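Local coordinates for cytochrome c' (Rubrivivax gelatinosus, PDB 1JAF), which has electron transfer activity and carries a high-spin heme c whose iron lacks a sixth ligand, its exact function being unknown, at residues E10-A15 against T69-A74. Numbering follows the deposited sequence.
Sequences EYRQSA and TEAKPA. With HEM (protoporphyrin IX containing Fe), chain C.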
ATOM      1  N   GLU A  10      18.623  29.200  -9.206  1.00 29.00           N
ATOM      2  CA  GLU A  10      18.635  28.424  -7.975  1.00 33.13           C
ATOM      3  C   GLU A  10      17.236  28.220  -7.417  1.00 30.42           C
ATOM      4  O   GLU A  10      16.957  27.214  -6.780  1.00 31.89           O
ATOM      5  CB  GLU A  10      19.472  29.110  -6.917  1.00 41.30           C
ATOM      6  CG  GLU A  10      20.943  28.947  -7.106  1.00 59.22           C
ATOM      7  CD  GLU A  10      21.662  29.058  -5.792  1.00 71.06           C
ATOM      8  OE1 GLU A  10      21.606  28.080  -5.004  1.00 76.21           O
ATOM      9  OE2 GLU A  10      22.252  30.132  -5.529  1.00 77.87           O
ATOM     10  N   TYR A  11      16.373  29.206  -7.614  1.00 27.81           N
ATOM     11  CA  TYR A  11      14.997  29.139  -7.136  1.00 25.28           C
ATOM     12  C   TYR A  11      14.235  28.031  -7.846  1.00 24.94           C
ATOM     13  O   TYR A  11      13.599  27.191  -7.209  1.00 28.34           O
ATOM     14  CB  TYR A  11      14.298  30.468  -7.395  1.00 23.30           C
ATOM     15  CG  TYR A  11      12.850  30.489  -6.997  1.00 22.41           C
ATOM     16  CD1 TYR A  11      12.481  30.812  -5.700  1.00 17.49           C
ATOM     17  CD2 TYR A  11      11.838  30.214  -7.920  1.00 19.72           C
ATOM     18  CE1 TYR A  11      11.144  30.868  -5.334  1.00 18.86           C
ATOM     19  CE2 TYR A  11      10.492  30.266  -7.553  1.00 15.72           C
ATOM     20  CZ  TYR A  11      10.160  30.598  -6.260  1.00 16.73           C
ATOM     21  OH  TYR A  11       8.850  30.697  -5.874  1.00 22.01           O
ATOM     22  N   ARG A  12      14.296  28.021  -9.169  1.00 24.55           N
ATOM     23  CA  ARG A  12      13.590  27.011  -9.935  1.00 23.47           C
ATOM     24  C   ARG A  12      14.140  25.602  -9.717  1.00 23.51           C
ATOM     25  O   ARG A  12      13.376  24.626  -9.646  1.00 26.10           O
ATOM     26  CB  ARG A  12      13.555  27.380 -11.419  1.00 23.88           C
ATOM     27  CG  ARG A  12      14.894  27.365 -12.124  1.00 20.97           C
ATOM     28  CD  ARG A  12      14.744  28.079 -13.461  1.00 23.15           C
ATOM     29  NE  ARG A  12      15.892  27.891 -14.343  1.00 26.00           N
ATOM     30  CZ  ARG A  12      16.283  28.773 -15.257  1.00 25.88           C
ATOM     31  NH1 ARG A  12      15.627  29.911 -15.405  1.00 25.05           N
ATOM     32  NH2 ARG A  12      17.328  28.517 -16.027  1.00 23.24           N
ATOM     33  N   GLN A  13      15.454  25.475  -9.583  1.00 21.86           N
ATOM     34  CA  GLN A  13      16.050  24.160  -9.348  1.00 22.04           C
ATOM     35  C   GLN A  13      15.587  23.597  -7.998  1.00 22.92           C
ATOM     36  O   GLN A  13      15.206  22.428  -7.881  1.00 25.90           O
ATOM     37  CB  GLN A  13      17.576  24.246  -9.398  1.00 23.28           C
ATOM     38  CG  GLN A  13      18.120  24.666 -10.766  1.00 28.59           C
ATOM     39  CD  GLN A  13      19.640  24.663 -10.840  1.00 33.09           C
ATOM     40  OE1 GLN A  13      20.320  24.752  -9.821  1.00 41.69           O
ATOM     41  NE2 GLN A  13      20.178  24.579 -12.050  1.00 33.17           N
ATOM     42  N   SER A  14      15.544  24.456  -6.992  1.00 24.43           N
ATOM     43  CA  SER A  14      15.129  24.065  -5.657  1.00 19.92           C
ATOM     44  C   SER A  14      13.675  23.659  -5.645  1.00 20.51           C
ATOM     45  O   SER A  14      13.297  22.691  -4.979  1.00 23.64           O
ATOM     46  CB  SER A  14      15.366  25.217  -4.709  1.00 20.90           C
ATOM     47  OG  SER A  14      16.725  25.585  -4.779  1.00 21.32           O
ATOM     48  N   ALA A  15      12.847  24.398  -6.372  1.00 20.34           N
ATOM     49  CA  ALA A  15      11.429  24.069  -6.438  1.00 18.16           C
ATOM     50  C   ALA A  15      11.246  22.698  -7.080  1.00 19.15           C
ATOM     51  O   ALA A  15      10.516  21.863  -6.558  1.00 19.85           O
ATOM     52  CB  ALA A  15      10.692  25.118  -7.213  1.00 16.29           C
ATOM     53  N   THR A  69      22.754  25.825 -14.649  1.00 42.47           N
ATOM     54  CA  THR A  69      21.434  25.587 -15.213  1.00 38.81           C
ATOM     55  C   THR A  69      21.437  24.456 -16.235  1.00 41.79           C
ATOM     56  O   THR A  69      22.381  24.312 -17.011  1.00 47.88           O
ATOM     57  CB  THR A  69      20.890  26.849 -15.886  1.00 36.24           C
ATOM     58  OG1 THR A  69      19.602  26.573 -16.446  1.00 40.05           O
ATOM     59  CG2 THR A  69      21.815  27.307 -16.987  1.00 30.27           C
ATOM     60  N   GLU A  70      20.368  23.668 -16.244  1.00 41.28           N
ATOM     61  CA  GLU A  70      20.228  22.557 -17.180  1.00 36.60           C
ATOM     62  C   GLU A  70      19.105  22.800 -18.158  1.00 33.66           C
ATOM     63  O   GLU A  70      18.668  21.891 -18.840  1.00 32.75           O
ATOM     64  CB  GLU A  70      19.943  21.264 -16.445  1.00 38.50           C
ATOM     65  CG  GLU A  70      21.115  20.734 -15.689  1.00 47.88           C
ATOM     66  CD  GLU A  70      20.881  19.326 -15.216  1.00 54.75           C
ATOM     67  OE1 GLU A  70      20.209  19.161 -14.178  1.00 61.37           O
ATOM     68  OE2 GLU A  70      21.365  18.388 -15.886  1.00 61.92           O
ATOM     69  N   ALA A  71      18.606  24.023 -18.197  1.00 35.01           N
ATOM     70  CA  ALA A  71      17.519  24.371 -19.095  1.00 37.45           C
ATOM     71  C   ALA A  71      18.067  24.581 -20.492  1.00 41.58           C
ATOM     72  O   ALA A  71      18.953  25.411 -20.696  1.00 45.27           O
ATOM     73  CB  ALA A  71      16.838  25.644 -18.613  1.00 36.83           C
ATOM     74  N   LYS A  72      17.550  23.838 -21.456  1.00 43.41           N
ATOM     75  CA  LYS A  72      18.012  24.000 -22.820  1.00 43.22           C
ATOM     76  C   LYS A  72      17.578  25.353 -23.373  1.00 43.09           C
ATOM     77  O   LYS A  72      16.561  25.914 -22.963  1.00 41.92           O
ATOM     78  CB  LYS A  72      17.526  22.846 -23.702  1.00 46.06           C
ATOM     79  CG  LYS A  72      18.324  21.568 -23.471  1.00 49.69           C
ATOM     80  CD  LYS A  72      18.146  20.542 -24.579  1.00 58.08           C
ATOM     81  CE  LYS A  72      19.388  19.641 -24.677  1.00 64.90           C
ATOM     82  NZ  LYS A  72      19.244  18.484 -25.623  1.00 70.79           N
ATOM     83  N   PRO A  73      18.369  25.911 -24.301  1.00 45.34           N
ATOM     84  CA  PRO A  73      18.119  27.206 -24.945  1.00 47.05           C
ATOM     85  C   PRO A  73      16.726  27.271 -25.574  1.00 47.67           C
ATOM     86  O   PRO A  73      16.093  28.342 -25.651  1.00 47.20           O
ATOM     87  CB  PRO A  73      19.209  27.255 -26.010  1.00 47.43           C
ATOM     88  CG  PRO A  73      20.333  26.501 -25.368  1.00 46.92           C
ATOM     89  CD  PRO A  73      19.614  25.309 -24.810  1.00 45.32           C
ATOM     90  N   ALA A  74      16.260  26.106 -26.024  1.00 45.67           N
ATOM     91  CA  ALA A  74      14.952  25.961 -26.637  1.00 45.10           C
ATOM     92  C   ALA A  74      13.863  26.498 -25.719  1.00 44.75           C
ATOM     93  O   ALA A  74      12.774  26.809 -26.172  1.00 48.83           O
ATOM     94  CB  ALA A  74      14.696  24.497 -26.969  1.00 45.64           C
TER
HETATM   95  CHA HEM C 130      14.752  20.417 -13.629  1.00 20.61           C
HETATM   96  CHB HEM C 130      11.807  17.191 -11.734  1.00 16.68           C
HETATM   97  CHC HEM C 130       8.278  18.873 -14.369  1.00 18.70           C
HETATM   98  CHD HEM C 130      11.329  21.649 -16.748  1.00 23.25           C
HETATM   99  C1A HEM C 130      14.209  19.448 -12.835  1.00 21.96           C
HETATM  100  C2A HEM C 130      14.931  18.807 -11.749  1.00 21.18           C
HETATM  101  C3A HEM C 130      14.108  17.867 -11.258  1.00 18.80           C
HETATM  102  C4A HEM C 130      12.899  17.938 -12.037  1.00 19.19           C
HETATM  103  CMA HEM C 130      14.432  16.972 -10.088  1.00 12.66           C
HETATM  104  CAA HEM C 130      16.360  18.973 -11.273  1.00 26.43           C
HETATM  105  CBA HEM C 130      16.664  20.239 -10.502  1.00 30.07           C
HETATM  106  CGA HEM C 130      18.103  20.300 -10.047  1.00 39.92           C
HETATM  107  O1A HEM C 130      19.007  20.173 -10.897  1.00 49.40           O
HETATM  108  O2A HEM C 130      18.339  20.469  -8.838  1.00 45.90           O
HETATM  109  C1B HEM C 130      10.590  17.335 -12.312  1.00 19.49           C
HETATM  110  C2B HEM C 130       9.407  16.619 -11.887  1.00 16.63           C
HETATM  111  C3B HEM C 130       8.378  17.127 -12.602  1.00 20.31           C
HETATM  112  C4B HEM C 130       8.970  18.143 -13.465  1.00 20.18           C
HETATM  113  CMB HEM C 130       9.319  15.468 -10.903  1.00 18.68           C
HETATM  114  CAB HEM C 130       6.915  16.761 -12.735  1.00 23.59           C
HETATM  115  CBB HEM C 130       6.173  16.617 -11.402  1.00 21.08           C
HETATM  116  C1C HEM C 130       8.796  19.734 -15.278  1.00 20.14           C
HETATM  117  C2C HEM C 130       7.979  20.371 -16.304  1.00 21.37           C
HETATM  118  C3C HEM C 130       8.814  21.183 -17.010  1.00 22.64           C
HETATM  119  C4C HEM C 130      10.154  20.981 -16.396  1.00 24.23           C
HETATM  120  CMC HEM C 130       6.491  20.170 -16.587  1.00 22.98           C
HETATM  121  CAC HEM C 130       8.619  22.023 -18.294  1.00 26.94           C
HETATM  122  CBC HEM C 130       7.307  22.708 -18.652  1.00 19.51           C
HETATM  123  C1D HEM C 130      12.559  21.508 -16.133  1.00 24.22           C
HETATM  124  C2D HEM C 130      13.755  22.283 -16.467  1.00 21.62           C
HETATM  125  C3D HEM C 130      14.676  21.991 -15.524  1.00 22.31           C
HETATM  126  C4D HEM C 130      14.088  20.991 -14.668  1.00 22.71           C
HETATM  127  CMD HEM C 130      14.022  23.130 -17.677  1.00 21.45           C
HETATM  128  CAD HEM C 130      16.032  22.623 -15.373  1.00 27.51           C
HETATM  129  CBD HEM C 130      16.098  23.838 -14.470  1.00 27.89           C
HETATM  130  CGD HEM C 130      17.491  24.427 -14.418  1.00 30.98           C
HETATM  131  O1D HEM C 130      17.637  25.642 -14.665  1.00 30.88           O
HETATM  132  O2D HEM C 130      18.448  23.672 -14.146  1.00 28.95           O
HETATM  133  NA  HEM C 130      12.953  18.900 -13.013  1.00 19.35           N
HETATM  134  NB  HEM C 130      10.327  18.245 -13.314  1.00 22.93           N
HETATM  135  NC  HEM C 130      10.127  20.047 -15.369  1.00 20.67           N
HETATM  136  ND  HEM C 130      12.788  20.681 -15.042  1.00 22.62           N
HETATM  137 FE   HEM C 130      11.602  19.299 -14.347  1.00 25.76          FE
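A single heme propionate joins Arg12 and Gln13 of helix 5-30 to Thr69 and Glu70 of the loop after helix 38-53, each segment donating to each of its two carboxylate oxygens. O1D accepts from three donors: Arg12 NE at 2.9 Å, Arg12 NH2 on a longer, more bent path (138° at the hydrogen), and the hydroxyl of Thr69, whose OG1 stands 2.8 Å from it. The guanidinium thus meets both O1D and the threonine hydroxyl at its NE/NH2 edge, near its own plane. Arg12 gets there with CG set between its backbone N and carbonyl carbon (chi1 67°) and the chain stretched out from CG to NE. Its other polar contacts fix the rotation of the group: NH1 bonds the carbonyl of Ala58 and NH2 that of Thr63, while Trp76 and Phe59 pack against the side chain.

O2D is gripped by the Gln13 amide, NE2 lying 2.9 Å away, and by the backbone N of Glu70 at 2.8 Å. The Gln13 chain brings NE2 to 3.5 Å from Thr69 CA, and Gly68 O takes a further bond from the same nitrogen. Thr69, with OG1 turned away from its backbone N (chi1 179°), also accepts from Ala71 N at 3.2 Å through that oxygen, closing an ST turn that holds the hydroxyl beside O1D. A leucine in place of Arg12 would probably leave the propionate charge without its cationic mate and the carbonyls of Ala58 and Thr63 without these donors. Next in the loop, Ala71 CB packs 3.9 Å from heme methyl CMD. Together these residues hold one propionate of the heme c site in the four-helix bundle of cytochrome c'.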